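Local coordinates for protein short-chain dehydrogenase/reductase SDR (Vibrio parahaemolyticus, PDB 3GUY) that is probably an NAD(P)-dependent oxidoreductase with a Rossmann fold, belonging to the short-chain dehydrogenase/reductase family, at residues A15-A18 with K19-A23; Q89-P93 with E94-T98; E113-K116 with R117-Q121; S141-C144 with A145-W148; G152-E155 with S156-E160. The protein carries 2 engineered substitutions. All coordinates share one frame; numbering follows the deposited sequence.

How the contacts relate
All five contacts are local, within helices or at a helix start or end. Contacts 1, 4 and 5 are buried, while contacts 2 and 3 are only partly buried and sit at the two ends of helix 93-118. Contacts 4 and 5 are neighbours on helix 141-160. Gln91 of contact 2 is probably hydrogen-bonded to Thr142 of contact 4, and helix packs on helix through Ile96 and Thr142 and, between contacts 3 and 5, through Val115 and Val157. These four contacts also reach the second subunit; contact 1, on helix 12-23, meets no other chain. Salt bridges mark contacts 1, 3 and 5, a helix cap contact 2, and a lysine over a tyrosine ring contact 4.

Contact 1 of 5, residues A15-A18 with K19-A23; sequences AELA and KLYDA
Lys19 runs its side chain alongside that of Glu16, three residues back, both pointing the same way. Its CG stands beside the backbone N, and the extended chain takes its methylenes past the backbone of the preceding turn, with Lys19 CG 3.4 Å from Ala15 O, before NZ arrives at the carboxylate. The salt bridge there is a loose one: Lys19 NZ to Glu16 OE2 is 3.4 Å, a weak hydrogen bond. Glu16 comes to meet it by bending at chi2 (-50°).

Leu17 and Ala18 hold the next turn through their carbonyls. Leu17 O takes the N-H of Tyr21 at 3.0 Å, and Ala18 O that of Asp22 at 2.9 Å, both bonds nearly straight. The Tyr21 ring comes obliquely past the carbonyl of Leu17, its CD2 3.2 Å from Leu17 O, while its CE2 lies 4.3 Å from Leu17 CB. Asp22 turns its carboxylate to the backbone N-H groups of Ser46 and Asn47. Ala18 and Tyr21 press on strands 4-7 and 28-32, and Glu16 and Leu20 meet helix 196-207. This is the helix of the first beta-alpha-beta unit of a Rossmann fold.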
loop_
_atom_site.group_PDB
_atom_site.type_symbol
_atom_site.label_atom_id
_atom_site.label_comp_id
_atom_site.label_asym_id
_atom_site.label_seq_id
_atom_site.Cartn_x
_atom_site.Cartn_y
_atom_site.Cartn_z
ATOM N N ALA D 15 -26.036 11.679 8.657
ATOM C CA ALA D 15 -27.429 12.212 8.687
ATOM C C ALA D 15 -28.069 12.085 7.299
ATOM O O ALA D 15 -29.254 11.702 7.181
ATOM C CB ALA D 15 -27.480 13.700 9.156
ATOM N N GLU D 16 -27.276 12.391 6.258
ATOM C CA GLU D 16 -27.756 12.269 4.852
ATOM C C GLU D 16 -28.002 10.823 4.479
ATOM O O GLU D 16 -28.963 10.534 3.777
ATOM C CB GLU D 16 -26.783 12.915 3.880
ATOM C CG GLU D 16 -26.668 14.394 4.103
ATOM C CD GLU D 16 -28.033 15.090 4.166
ATOM O OE1 GLU D 16 -28.889 14.872 3.268
ATOM O OE2 GLU D 16 -28.252 15.841 5.144
ATOM N N LEU D 17 -27.173 9.898 4.967
ATOM C CA LEU D 17 -27.459 8.462 4.758
ATOM C C LEU D 17 -28.755 8.069 5.495
ATOM O O LEU D 17 -29.579 7.299 4.985
ATOM C CB LEU D 17 -26.294 7.568 5.228
ATOM C CG LEU D 17 -25.136 7.337 4.252
ATOM C CD1 LEU D 17 -23.950 6.673 5.021
ATOM C CD2 LEU D 17 -25.532 6.510 2.996
ATOM N N ALA D 18 -28.944 8.606 6.703
ATOM C CA ALA D 18 -30.175 8.309 7.435
ATOM C C ALA D 18 -31.407 8.663 6.563
ATOM O O ALA D 18 -32.335 7.864 6.430
ATOM C CB ALA D 18 -30.208 9.033 8.804
ATOM N N LYS D 19 -31.377 9.841 5.943
ATOM C CA LYS D 19 -32.506 10.327 5.148
ATOM C C LYS D 19 -32.800 9.426 3.942
ATOM O O LYS D 19 -33.982 9.146 3.665
ATOM C CB LYS D 19 -32.264 11.765 4.705
ATOM C CG LYS D 19 -32.221 12.697 5.862
ATOM C CD LYS D 19 -31.767 14.067 5.460
ATOM C CE LYS D 19 -31.780 15.001 6.649
ATOM N NZ LYS D 19 -31.428 16.382 6.197
ATOM N N LEU D 20 -31.759 8.943 3.247
ATOM C CA LEU D 20 -31.967 8.084 2.065
ATOM C C LEU D 20 -32.496 6.703 2.457
ATOM O O LEU D 20 -33.326 6.107 1.731
ATOM C CB LEU D 20 -30.682 7.927 1.223
ATOM C CG LEU D 20 -30.000 9.146 0.571
ATOM C CD1 LEU D 20 -28.691 8.652 -0.064
ATOM C CD2 LEU D 20 -30.836 9.893 -0.479
ATOM N N TYR D 21 -32.029 6.170 3.578
ATOM C CA TYR D 21 -32.523 4.868 4.042
ATOM C C TYR D 21 -33.987 5.013 4.523
ATOM O O TYR D 21 -34.827 4.193 4.207
ATOM C CB TYR D 21 -31.696 4.313 5.209
ATOM C CG TYR D 21 -30.380 3.675 4.870
ATOM C CD1 TYR D 21 -30.318 2.532 4.057
ATOM C CD2 TYR D 21 -29.190 4.180 5.385
ATOM C CE1 TYR D 21 -29.111 1.926 3.756
ATOM C CE2 TYR D 21 -27.975 3.578 5.088
ATOM C CZ TYR D 21 -27.945 2.448 4.284
ATOM O OH TYR D 21 -26.740 1.849 4.004
ATOM N N ASP D 22 -34.262 6.057 5.308
ATOM C CA ASP D 22 -35.618 6.358 5.766
ATOM C C ASP D 22 -36.594 6.519 4.585
ATOM O O ASP D 22 -37.619 5.845 4.545
ATOM C CB ASP D 22 -35.619 7.629 6.594
ATOM C CG ASP D 22 -36.996 7.973 7.123
ATOM O OD1 ASP D 22 -37.430 7.290 8.061
ATOM O OD2 ASP D 22 -37.626 8.932 6.615
ATOM N N ALA D 23 -36.282 7.423 3.658
ATOM C CA ALA D 23 -37.010 7.560 2.379
ATOM C C ALA D 23 -37.299 6.235 1.634
ATOM O O ALA D 23 -38.256 6.181 0.866
ATOM C CB ALA D 23 -36.269 8.489 1.463
#

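Contact 2 of 5, residues Q89-P93 with E94-T98; sequences QEQDP and EQIQT
Gln91 and Ile96 form the tight side of this contact, their side chains crossing at about a right angle. Ile96 puts CG1 3.5 Å from Gln91 OE1 and CD1 3.8 Å from Gln91 CB, so the isoleucine lies against both the root and the amide end of the glutamine. That amide is held from outside as well: OE1 is bonded to Thr142 OG1, and NE2 to the carbonyl of Gly86. With Gln91 and Ile96 both buried, the polar end of the glutamine is well provided for.

Helix 93-118 starts here, with Asp92 as its N-cap and Pro93 in the first turn. Asp92 has CG anti to its own N (chi1 172°), which swings the carboxylate round toward the helix start. Asp92 OD1 accepts from Glu94 N at 3.0 Å, the donor standing 50° above the carboxylate plane. The first helical backbone bonds follow: Ile96 N reaches Asp92 O at 3.0 Å, and Gln97 N reaches Pro93 O at the same length.

The outer side is looser. Gln95 crosses Asp92 with its amide almost perpendicular to the carboxylate, and Gln95 CG comes only to 4.1 Å from Asp92 OD2. Glu94 is exposed and runs beside Asp92, their nearest carboxylate oxygens, Asp92 OD2 and Glu94 OE2, 4.8 Å apart; two like charges so placed would probably repel mildly. Gln97 carries its NE2 off to Glu101. The second subunit covers another side, where its Arg112 donates to Gln91 O, and its His59 and Ile108 pack on Pro93 and Ile96.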
loop_
_atom_site.group_PDB
_atom_site.type_symbol
_atom_site.label_atom_id
_atom_site.label_comp_id
_atom_site.label_asym_id
_atom_site.label_seq_id
_atom_site.Cartn_x
_atom_site.Cartn_y
_atom_site.Cartn_z
ATOM N N GLN D 89 4.589 19.821 14.697
ATOM C CA GLN D 89 5.117 20.618 15.792
ATOM C C GLN D 89 4.127 21.711 16.259
ATOM O O GLN D 89 4.236 22.192 17.393
ATOM C CB GLN D 89 6.462 21.236 15.420
ATOM C CG GLN D 89 6.389 22.414 14.406
ATOM C CD GLN D 89 6.521 21.984 12.938
ATOM O OE1 GLN D 89 6.954 22.786 12.094
ATOM N NE2 GLN D 89 6.179 20.730 12.630
ATOM N N GLU D 90 3.187 22.100 15.401
ATOM C CA GLU D 90 2.172 23.117 15.750
ATOM C C GLU D 90 0.967 22.486 16.408
ATOM O O GLU D 90 0.120 23.192 16.919
ATOM C CB GLU D 90 1.571 23.810 14.526
ATOM C CG GLU D 90 2.452 24.023 13.364
ATOM C CD GLU D 90 3.317 25.231 13.517
ATOM O OE1 GLU D 90 3.697 25.808 12.462
ATOM O OE2 GLU D 90 3.600 25.583 14.680
ATOM N N GLN D 91 0.836 21.162 16.339
ATOM C CA GLN D 91 -0.363 20.539 16.866
ATOM C C GLN D 91 -0.364 20.476 18.394
ATOM O O GLN D 91 0.660 20.218 19.029
ATOM C CB GLN D 91 -0.563 19.152 16.251
ATOM C CG GLN D 91 -0.930 19.216 14.762
ATOM C CD GLN D 91 -1.467 17.866 14.230
ATOM O OE1 GLN D 91 -1.766 16.947 14.998
ATOM N NE2 GLN D 91 -1.629 17.773 12.912
ATOM N N ASP D 92 -1.530 20.686 18.965
ATOM C CA ASP D 92 -1.713 20.678 20.406
ATOM C C ASP D 92 -1.944 19.220 20.862
ATOM O O ASP D 92 -2.811 18.557 20.347
ATOM C CB ASP D 92 -2.909 21.586 20.704
ATOM C CG ASP D 92 -3.357 21.554 22.157
ATOM O OD1 ASP D 92 -2.847 20.749 22.971
ATOM O OD2 ASP D 92 -4.271 22.354 22.450
ATOM N N PRO D 93 -1.153 18.715 21.832
ATOM C CA PRO D 93 -1.331 17.318 22.195
ATOM C C PRO D 93 -2.710 16.929 22.704
ATOM O O PRO D 93 -3.115 15.790 22.501
ATOM C CB PRO D 93 -0.274 17.098 23.281
ATOM C CG PRO D 93 0.791 18.083 22.961
ATOM C CD PRO D 93 0.055 19.281 22.440
ATOM N N GLU D 94 -3.427 17.846 23.348
ATOM C CA GLU D 94 -4.778 17.559 23.902
ATOM C C GLU D 94 -5.752 17.325 22.736
ATOM O O GLU D 94 -6.569 16.423 22.762
ATOM C CB GLU D 94 -5.311 18.741 24.713
ATOM C CG GLU D 94 -5.232 18.644 26.216
ATOM C CD GLU D 94 -6.293 19.594 26.876
ATOM O OE1 GLU D 94 -7.110 19.123 27.700
ATOM O OE2 GLU D 94 -6.327 20.802 26.532
ATOM N N GLN D 95 -5.644 18.168 21.719
ATOM C CA GLN D 95 -6.400 18.007 20.486
ATOM C C GLN D 95 -6.051 16.724 19.692
ATOM O O GLN D 95 -6.918 16.146 19.050
ATOM C CB GLN D 95 -6.206 19.231 19.617
ATOM C CG GLN D 95 -6.996 20.444 20.133
ATOM C CD GLN D 95 -8.056 20.829 19.185
ATOM O OE1 GLN D 95 -9.003 20.039 18.882
ATOM N NE2 GLN D 95 -7.905 22.026 18.638
ATOM N N ILE D 96 -4.784 16.320 19.726
ATOM C CA ILE D 96 -4.371 15.037 19.159
ATOM C C ILE D 96 -5.039 13.878 19.917
ATOM O O ILE D 96 -5.499 12.929 19.311
ATOM C CB ILE D 96 -2.821 14.835 19.152
ATOM C CG1 ILE D 96 -2.113 15.915 18.279
ATOM C CG2 ILE D 96 -2.502 13.375 18.772
ATOM C CD1 ILE D 96 -0.549 15.967 18.396
ATOM N N GLN D 97 -5.071 13.952 21.240
ATOM C CA GLN D 97 -5.758 12.956 22.037
ATOM C C GLN D 97 -7.251 12.846 21.692
ATOM O O GLN D 97 -7.748 11.752 21.596
ATOM C CB GLN D 97 -5.578 13.191 23.554
ATOM C CG GLN D 97 -6.250 12.088 24.437
ATOM C CD GLN D 97 -5.882 10.647 24.054
ATOM O OE1 GLN D 97 -4.740 10.364 23.712
ATOM N NE2 GLN D 97 -6.866 9.720 24.110
ATOM N N THR D 98 -7.930 13.977 21.508
ATOM C CA THR D 98 -9.334 14.001 21.056
ATOM C C THR D 98 -9.529 13.332 19.701
ATOM O O THR D 98 -10.535 12.621 19.460
ATOM C CB THR D 98 -9.837 15.440 20.945
ATOM O OG1 THR D 98 -9.713 16.049 22.224
ATOM C CG2 THR D 98 -11.282 15.490 20.460
#

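Contact 3 of 5, residues E113-K116 with R117-Q121; sequences ELVK and RYKDQ
The guanidinium of Arg117 meets Glu113 at its edge, and the ring of Tyr118 meets Leu114 at its edge. Glu113 OE2 lies 2.7 Å from Arg117 NE, reached through the oxygen's anti lone pair and 15° out of the guanidinium plane; a weaker bond comes from Arg117 NH2 at 3.3 Å. Both bonds end on OE2, and the carboxylate and guanidinium planes are 48° apart. Arg117 NH2 has a second anionic partner in Glu67. One face of the Tyr118 ring carries Arg117 CB, 3.5 Å above the plane; at the ring edge Leu114 CD2 lies 3.7 Å from Tyr118 CD2.

The backbone tightens and then weakens toward the end of the helix: Tyr118 N to Leu114 O is 2.8 Å, but Lys119 N to Val115 O is a weak 3.4 Å. Lys119 turns CG between its N and its carbonyl carbon (chi1 58°), bringing its chain against Val115 O. Phe66 of helix 59-67 packs on Glu113, Leu114, Arg117 and Tyr118, while Lys116 NZ bonds to Gln89 O of the second subunit. A type I beta turn, Tyr118 to Gln121, follows as the chain leaves helix 93-118, a long helix of the Rossmann-fold domain.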
loop_
_atom_site.group_PDB
_atom_site.type_symbol
_atom_site.label_atom_id
_atom_site.label_comp_id
_atom_site.label_asym_id
_atom_site.label_seq_id
_atom_site.Cartn_x
_atom_site.Cartn_y
_atom_site.Cartn_z
ATOM N N GLU D 113 -17.698 -4.363 19.538
ATOM C CA GLU D 113 -19.017 -4.693 20.062
ATOM C C GLU D 113 -19.861 -5.405 18.996
ATOM O O GLU D 113 -20.565 -6.412 19.298
ATOM C CB GLU D 113 -19.695 -3.445 20.566
ATOM C CG GLU D 113 -20.929 -3.737 21.423
ATOM C CD GLU D 113 -20.585 -4.369 22.770
ATOM O OE1 GLU D 113 -19.447 -4.169 23.269
ATOM O OE2 GLU D 113 -21.468 -5.043 23.345
ATOM N N LEU D 114 -19.750 -4.940 17.741
ATOM C CA LEU D 114 -20.374 -5.641 16.615
ATOM C C LEU D 114 -19.906 -7.078 16.437
ATOM O O LEU D 114 -20.751 -7.981 16.222
ATOM C CB LEU D 114 -20.246 -4.834 15.307
ATOM C CG LEU D 114 -20.965 -3.489 15.350
ATOM C CD1 LEU D 114 -20.646 -2.716 14.040
ATOM C CD2 LEU D 114 -22.505 -3.664 15.576
ATOM N N VAL D 115 -18.594 -7.335 16.564
ATOM C CA VAL D 115 -18.074 -8.685 16.353
ATOM C C VAL D 115 -18.433 -9.605 17.504
ATOM O O VAL D 115 -18.717 -10.778 17.303
ATOM C CB VAL D 115 -16.544 -8.700 16.118
ATOM C CG1 VAL D 115 -16.028 -10.092 15.984
ATOM C CG2 VAL D 115 -16.188 -7.894 14.816
ATOM N N LYS D 116 -18.397 -9.058 18.704
ATOM C CA LYS D 116 -18.801 -9.758 19.935
ATOM C C LYS D 116 -20.241 -10.271 19.785
ATOM O O LYS D 116 -20.484 -11.444 19.979
ATOM C CB LYS D 116 -18.702 -8.807 21.146
ATOM C CG LYS D 116 -18.674 -9.514 22.489
ATOM C CD LYS D 116 -18.300 -8.554 23.647
ATOM C CE LYS D 116 -17.992 -9.316 24.938
ATOM N NZ LYS D 116 -16.543 -9.731 24.944
ATOM N N ARG D 117 -21.149 -9.401 19.377
ATOM C CA ARG D 117 -22.592 -9.697 19.420
ATOM C C ARG D 117 -23.111 -10.352 18.138
ATOM O O ARG D 117 -24.000 -11.225 18.202
ATOM C CB ARG D 117 -23.390 -8.427 19.683
ATOM C CG ARG D 117 -23.260 -7.863 21.075
ATOM C CD ARG D 117 -23.973 -6.513 21.132
ATOM N NE ARG D 117 -23.883 -5.908 22.453
ATOM C CZ ARG D 117 -24.777 -6.021 23.441
ATOM N NH1 ARG D 117 -25.895 -6.711 23.276
ATOM N NH2 ARG D 117 -24.553 -5.402 24.599
ATOM N N TYR D 118 -22.566 -9.971 16.985
ATOM C CA TYR D 118 -23.223 -10.274 15.707
ATOM C C TYR D 118 -22.343 -10.918 14.663
ATOM O O TYR D 118 -22.691 -10.904 13.490
ATOM C CB TYR D 118 -23.806 -8.997 15.095
ATOM C CG TYR D 118 -24.600 -8.150 16.041
ATOM C CD1 TYR D 118 -25.592 -8.710 16.870
ATOM C CD2 TYR D 118 -24.386 -6.773 16.095
ATOM C CE1 TYR D 118 -26.325 -7.903 17.735
ATOM C CE2 TYR D 118 -25.083 -5.978 16.949
ATOM C CZ TYR D 118 -26.061 -6.533 17.770
ATOM O OH TYR D 118 -26.735 -5.687 18.600
ATOM N N LYS D 119 -21.218 -11.487 15.045
ATOM C CA LYS D 119 -20.320 -12.050 14.030
ATOM C C LYS D 119 -20.947 -13.197 13.243
ATOM O O LYS D 119 -20.605 -13.401 12.085
ATOM C CB LYS D 119 -18.961 -12.464 14.611
ATOM C CG LYS D 119 -19.012 -13.463 15.720
ATOM C CD LYS D 119 -17.631 -13.958 16.114
ATOM C CE LYS D 119 -17.661 -14.840 17.372
ATOM N NZ LYS D 119 -18.104 -14.116 18.597
ATOM N N ASP D 120 -21.835 -13.965 13.872
ATOM C CA ASP D 120 -22.473 -15.122 13.219
ATOM C C ASP D 120 -23.840 -14.739 12.587
ATOM O O ASP D 120 -24.580 -15.609 12.123
ATOM C CB ASP D 120 -22.635 -16.270 14.226
ATOM C CG ASP D 120 -21.314 -16.984 14.555
ATOM O OD1 ASP D 120 -20.311 -16.834 13.810
ATOM O OD2 ASP D 120 -21.274 -17.736 15.563
ATOM N N GLN D 121 -24.150 -13.435 12.573
ATOM C CA GLN D 121 -25.355 -12.872 11.945
ATOM C C GLN D 121 -24.983 -12.190 10.617
ATOM O O GLN D 121 -23.906 -11.629 10.496
ATOM C CB GLN D 121 -25.990 -11.806 12.843
ATOM C CG GLN D 121 -26.439 -12.285 14.225
ATOM C CD GLN D 121 -27.656 -13.201 14.178
ATOM O OE1 GLN D 121 -28.461 -13.165 13.239
ATOM N NE2 GLN D 121 -27.791 -14.032 15.203
#

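Contact 4 of 5, residues S141-C144 with A145-W148; sequences STYC and AVKW
Tyr143 carries its ring with CG anti to the backbone N (chi1 -171°), and Lys147, one turn on, folds back at chi2 (-62°); together these turns bring the lysine chain over the tyrosine ring. The spacing is the Tyr-x-x-x-Lys signature of short-chain dehydrogenases, in which the tyrosine and lysine are the catalytic pair in relatives, and probably here too. Lys147 CG stands over one face, 4.1 Å from the ring centroid and only 12° off the normal, a CH-pi contact. Further out, Lys147 CE comes within 3.7 Å of Tyr143 CZ. The chains cross obliquely, and the aliphatic part of the lysine lies on one face of the ring, while NZ goes on to Asn103 OD1. Phe85 meets the tyrosine ring edge-to-face.

Elsewhere on the turn, Val146 sets CG2 3.2 Å from Tyr143 O and also packs on Ile100 of helix 93-118. Thr142 meets both that helix and the second subunit, through Ile108 of the latter; Ser156 and Gly152 of the second subunit pack on Cys144 and Trp148. Cys144 SG sits oblique to the five-membered ring of Trp148, 5.4 Å from its centroid, a sulfur-aromatic contact; Cys144 CB comes nearer, 3.9 Å from Trp148 CD1. Cys144 O accepts from Trp148 N at 2.7 Å, and Trp148 CD1 also lies 3.0 Å from that oxygen.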
loop_
_atom_site.group_PDB
_atom_site.type_symbol
_atom_site.label_atom_id
_atom_site.label_comp_id
_atom_site.label_asym_id
_atom_site.label_seq_id
_atom_site.Cartn_x
_atom_site.Cartn_y
_atom_site.Cartn_z
ATOM N N SER D 141 -0.708 14.656 9.696
ATOM C CA SER D 141 0.020 13.474 10.083
ATOM C C SER D 141 -0.779 12.615 11.096
ATOM O O SER D 141 -0.765 11.413 10.996
ATOM C CB SER D 141 1.391 13.811 10.603
ATOM O OG SER D 141 1.359 14.513 11.825
ATOM N N THR D 142 -1.375 13.242 12.096
ATOM C CA THR D 142 -2.157 12.514 13.127
ATOM C C THR D 142 -3.534 12.078 12.627
ATOM O O THR D 142 -4.100 11.082 13.111
ATOM C CB THR D 142 -2.338 13.374 14.375
ATOM O OG1 THR D 142 -2.871 14.663 13.974
ATOM C CG2 THR D 142 -0.971 13.538 15.107
ATOM N N TYR D 143 -4.087 12.841 11.687
ATOM C CA TYR D 143 -5.321 12.445 10.980
ATOM C C TYR D 143 -5.088 11.209 10.158
ATOM O O TYR D 143 -5.821 10.247 10.309
ATOM C CB TYR D 143 -5.848 13.535 10.077
ATOM C CG TYR D 143 -7.213 13.238 9.505
ATOM C CD1 TYR D 143 -8.340 13.126 10.333
ATOM C CD2 TYR D 143 -7.379 13.063 8.150
ATOM C CE1 TYR D 143 -9.594 12.837 9.814
ATOM C CE2 TYR D 143 -8.637 12.828 7.616
ATOM C CZ TYR D 143 -9.744 12.707 8.461
ATOM O OH TYR D 143 -10.988 12.438 7.949
ATOM N N CYS D 144 -4.016 11.209 9.362
ATOM C CA CYS D 144 -3.639 10.025 8.643
ATOM C C CYS D 144 -3.384 8.911 9.637
ATOM O O CYS D 144 -3.821 7.761 9.436
ATOM C CB CYS D 144 -2.384 10.251 7.770
ATOM S SG CYS D 144 -2.644 11.299 6.336
ATOM N N ALA D 145 -2.687 9.221 10.722
ATOM C CA ALA D 145 -2.374 8.173 11.688
ATOM C C ALA D 145 -3.615 7.414 12.133
ATOM O O ALA D 145 -3.648 6.160 12.042
ATOM C CB ALA D 145 -1.630 8.740 12.883
ATOM N N VAL D 146 -4.633 8.149 12.587
ATOM C CA VAL D 146 -5.903 7.521 13.093
ATOM C C VAL D 146 -6.748 6.815 11.973
ATOM O O VAL D 146 -7.364 5.766 12.199
ATOM C CB VAL D 146 -6.749 8.507 13.937
ATOM C CG1 VAL D 146 -5.953 9.006 15.179
ATOM C CG2 VAL D 146 -7.271 9.761 13.114
ATOM N N LYS D 147 -6.712 7.350 10.764
ATOM C CA LYS D 147 -7.399 6.752 9.620
ATOM C C LYS D 147 -6.682 5.545 9.085
ATOM O O LYS D 147 -7.328 4.539 8.760
ATOM C CB LYS D 147 -7.636 7.760 8.526
ATOM C CG LYS D 147 -8.566 8.891 9.008
ATOM C CD LYS D 147 -9.934 8.340 9.388
ATOM C CE LYS D 147 -10.961 9.456 9.645
ATOM N NZ LYS D 147 -12.213 8.919 10.222
ATOM N N TRP D 148 -5.355 5.595 9.022
ATOM C CA TRP D 148 -4.602 4.388 8.732
ATOM C C TRP D 148 -4.826 3.308 9.812
ATOM O O TRP D 148 -4.855 2.094 9.499
ATOM C CB TRP D 148 -3.093 4.688 8.688
ATOM C CG TRP D 148 -2.589 5.354 7.424
ATOM C CD1 TRP D 148 -3.093 6.499 6.814
ATOM C CD2 TRP D 148 -1.448 4.977 6.665
ATOM N NE1 TRP D 148 -2.332 6.822 5.730
ATOM C CE2 TRP D 148 -1.323 5.909 5.601
ATOM C CE3 TRP D 148 -0.516 3.934 6.761
ATOM C CZ2 TRP D 148 -0.312 5.812 4.632
ATOM C CZ3 TRP D 148 0.497 3.850 5.810
ATOM C CH2 TRP D 148 0.586 4.780 4.742
#

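Contact 5 of 5, residues G152-E155 with S156-E160; sequences GLIE and SVRLE
Ser156 and Gly152 open the first group, hydrogen bonds to backbone carbonyls. Gly152 O accepts from Ser156 N at 3.2 Å and from Ser156 OG at 2.8 Å, the two donors coming from opposite faces of the carbonyl plane. The hydroxyl reaches back because OG lies beside its own backbone N (chi1 -61°). Ser156 OG is also hydrogen-bonded to Lys137 N of the second subunit, so the serine links the helix backbone to that subunit. A neighbouring backbone bond, Arg158 N to Ile154 O, measures 2.8 Å.

Charged groups come next. Arg158 and Glu155 run side by side, and Arg158 NH2 donates to Glu155 OE1 at 3.1 Å. The oxygen sits at the guanidinium edge, in its plane, yet the nitrogen stands 47° above the carboxylate plane, the two groups being turned 64° apart. A methyl lies over one face of the guanidinium, toward its rim: Ile154 CD1, 3.9 Å from Arg158 NH2. Arg158 NH2 also bridges to Asp217, and NH1 bonds to Ile168 O, so this arginine fastens helix 141-160 to the strands 167-174 and 214-222 of the Rossmann-type sheet.

The apolar pair is Leu153 and Val157. They touch more lightly, Leu153 CG to Val157 CG2 being 4.4 Å, and both turn to helix 93-118, where Leu111 packs against each.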
loop_
_atom_site.group_PDB
_atom_site.type_symbol
_atom_site.label_atom_id
_atom_site.label_comp_id
_atom_site.label_asym_id
_atom_site.label_seq_id
_atom_site.Cartn_x
_atom_site.Cartn_y
_atom_site.Cartn_z
ATOM N N GLY D 152 -6.088 -0.623 9.223
ATOM C CA GLY D 152 -5.378 -1.787 9.682
ATOM C C GLY D 152 -6.272 -2.648 10.555
ATOM O O GLY D 152 -6.228 -3.866 10.444
ATOM N N LEU D 153 -7.059 -2.002 11.398
ATOM C CA LEU D 153 -8.071 -2.689 12.218
ATOM C C LEU D 153 -9.037 -3.451 11.333
ATOM O O LEU D 153 -9.147 -4.695 11.445
ATOM C CB LEU D 153 -8.824 -1.692 13.059
ATOM C CG LEU D 153 -9.902 -2.211 13.993
ATOM C CD1 LEU D 153 -9.247 -2.765 15.303
ATOM C CD2 LEU D 153 -10.865 -1.086 14.280
ATOM N N ILE D 154 -9.699 -2.758 10.418
ATOM C CA ILE D 154 -10.750 -3.464 9.608
ATOM C C ILE D 154 -10.157 -4.557 8.699
ATOM O O ILE D 154 -10.777 -5.575 8.505
ATOM C CB ILE D 154 -11.702 -2.501 8.885
ATOM C CG1 ILE D 154 -11.067 -1.784 7.690
ATOM C CG2 ILE D 154 -12.191 -1.421 9.836
ATOM C CD1 ILE D 154 -11.443 -2.374 6.337
ATOM N N GLU D 155 -8.924 -4.394 8.205
ATOM C CA GLU D 155 -8.375 -5.378 7.298
ATOM C C GLU D 155 -7.951 -6.656 8.042
ATOM O O GLU D 155 -8.049 -7.777 7.523
ATOM C CB GLU D 155 -7.247 -4.797 6.464
ATOM C CG GLU D 155 -7.682 -3.676 5.517
ATOM C CD GLU D 155 -8.377 -4.133 4.217
ATOM O OE1 GLU D 155 -8.867 -5.285 4.132
ATOM O OE2 GLU D 155 -8.458 -3.297 3.262
ATOM N N SER D 156 -7.603 -6.463 9.287
ATOM C CA SER D 156 -7.347 -7.551 10.182
ATOM C C SER D 156 -8.616 -8.291 10.600
ATOM O O SER D 156 -8.619 -9.542 10.593
ATOM C CB SER D 156 -6.612 -7.016 11.410
ATOM O OG SER D 156 -5.352 -6.437 11.023
ATOM N N VAL D 157 -9.624 -7.534 11.002
ATOM C CA VAL D 157 -10.915 -8.102 11.477
ATOM C C VAL D 157 -11.562 -8.827 10.249
ATOM O O VAL D 157 -12.072 -9.970 10.379
ATOM C CB VAL D 157 -11.817 -7.055 12.183
ATOM C CG1 VAL D 157 -13.186 -7.652 12.609
ATOM C CG2 VAL D 157 -11.129 -6.404 13.407
ATOM N N ARG D 158 -11.425 -8.266 9.029
ATOM C CA ARG D 158 -11.894 -9.007 7.839
ATOM C C ARG D 158 -11.316 -10.409 7.777
ATOM O O ARG D 158 -12.045 -11.352 7.481
ATOM C CB ARG D 158 -11.595 -8.286 6.512
ATOM C CG ARG D 158 -12.453 -7.113 6.280
ATOM C CD ARG D 158 -11.949 -6.392 5.028
ATOM N NE ARG D 158 -13.017 -5.636 4.428
ATOM C CZ ARG D 158 -12.857 -4.736 3.463
ATOM N NH1 ARG D 158 -13.909 -4.158 2.905
ATOM N NH2 ARG D 158 -11.642 -4.440 3.024
ATOM N N LEU D 159 -10.025 -10.566 8.048
ATOM C CA LEU D 159 -9.414 -11.903 8.081
ATOM C C LEU D 159 -10.039 -12.792 9.195
ATOM O O LEU D 159 -10.265 -13.946 8.961
ATOM C CB LEU D 159 -7.870 -11.863 8.237
ATOM C CG LEU D 159 -7.037 -11.148 7.170
ATOM C CD1 LEU D 159 -5.574 -10.967 7.653
ATOM C CD2 LEU D 159 -7.105 -11.907 5.851
ATOM N N GLU D 160 -10.354 -12.231 10.364
ATOM C CA GLU D 160 -10.976 -13.001 11.487
ATOM C C GLU D 160 -12.425 -13.366 11.156
ATOM O O GLU D 160 -13.031 -14.265 11.759
ATOM C CB GLU D 160 -10.951 -12.184 12.784
ATOM C CG GLU D 160 -9.520 -11.801 13.280
ATOM C CD GLU D 160 -9.495 -10.909 14.557
ATOM O OE1 GLU D 160 -10.571 -10.556 15.112
ATOM O OE2 GLU D 160 -8.366 -10.529 15.017
#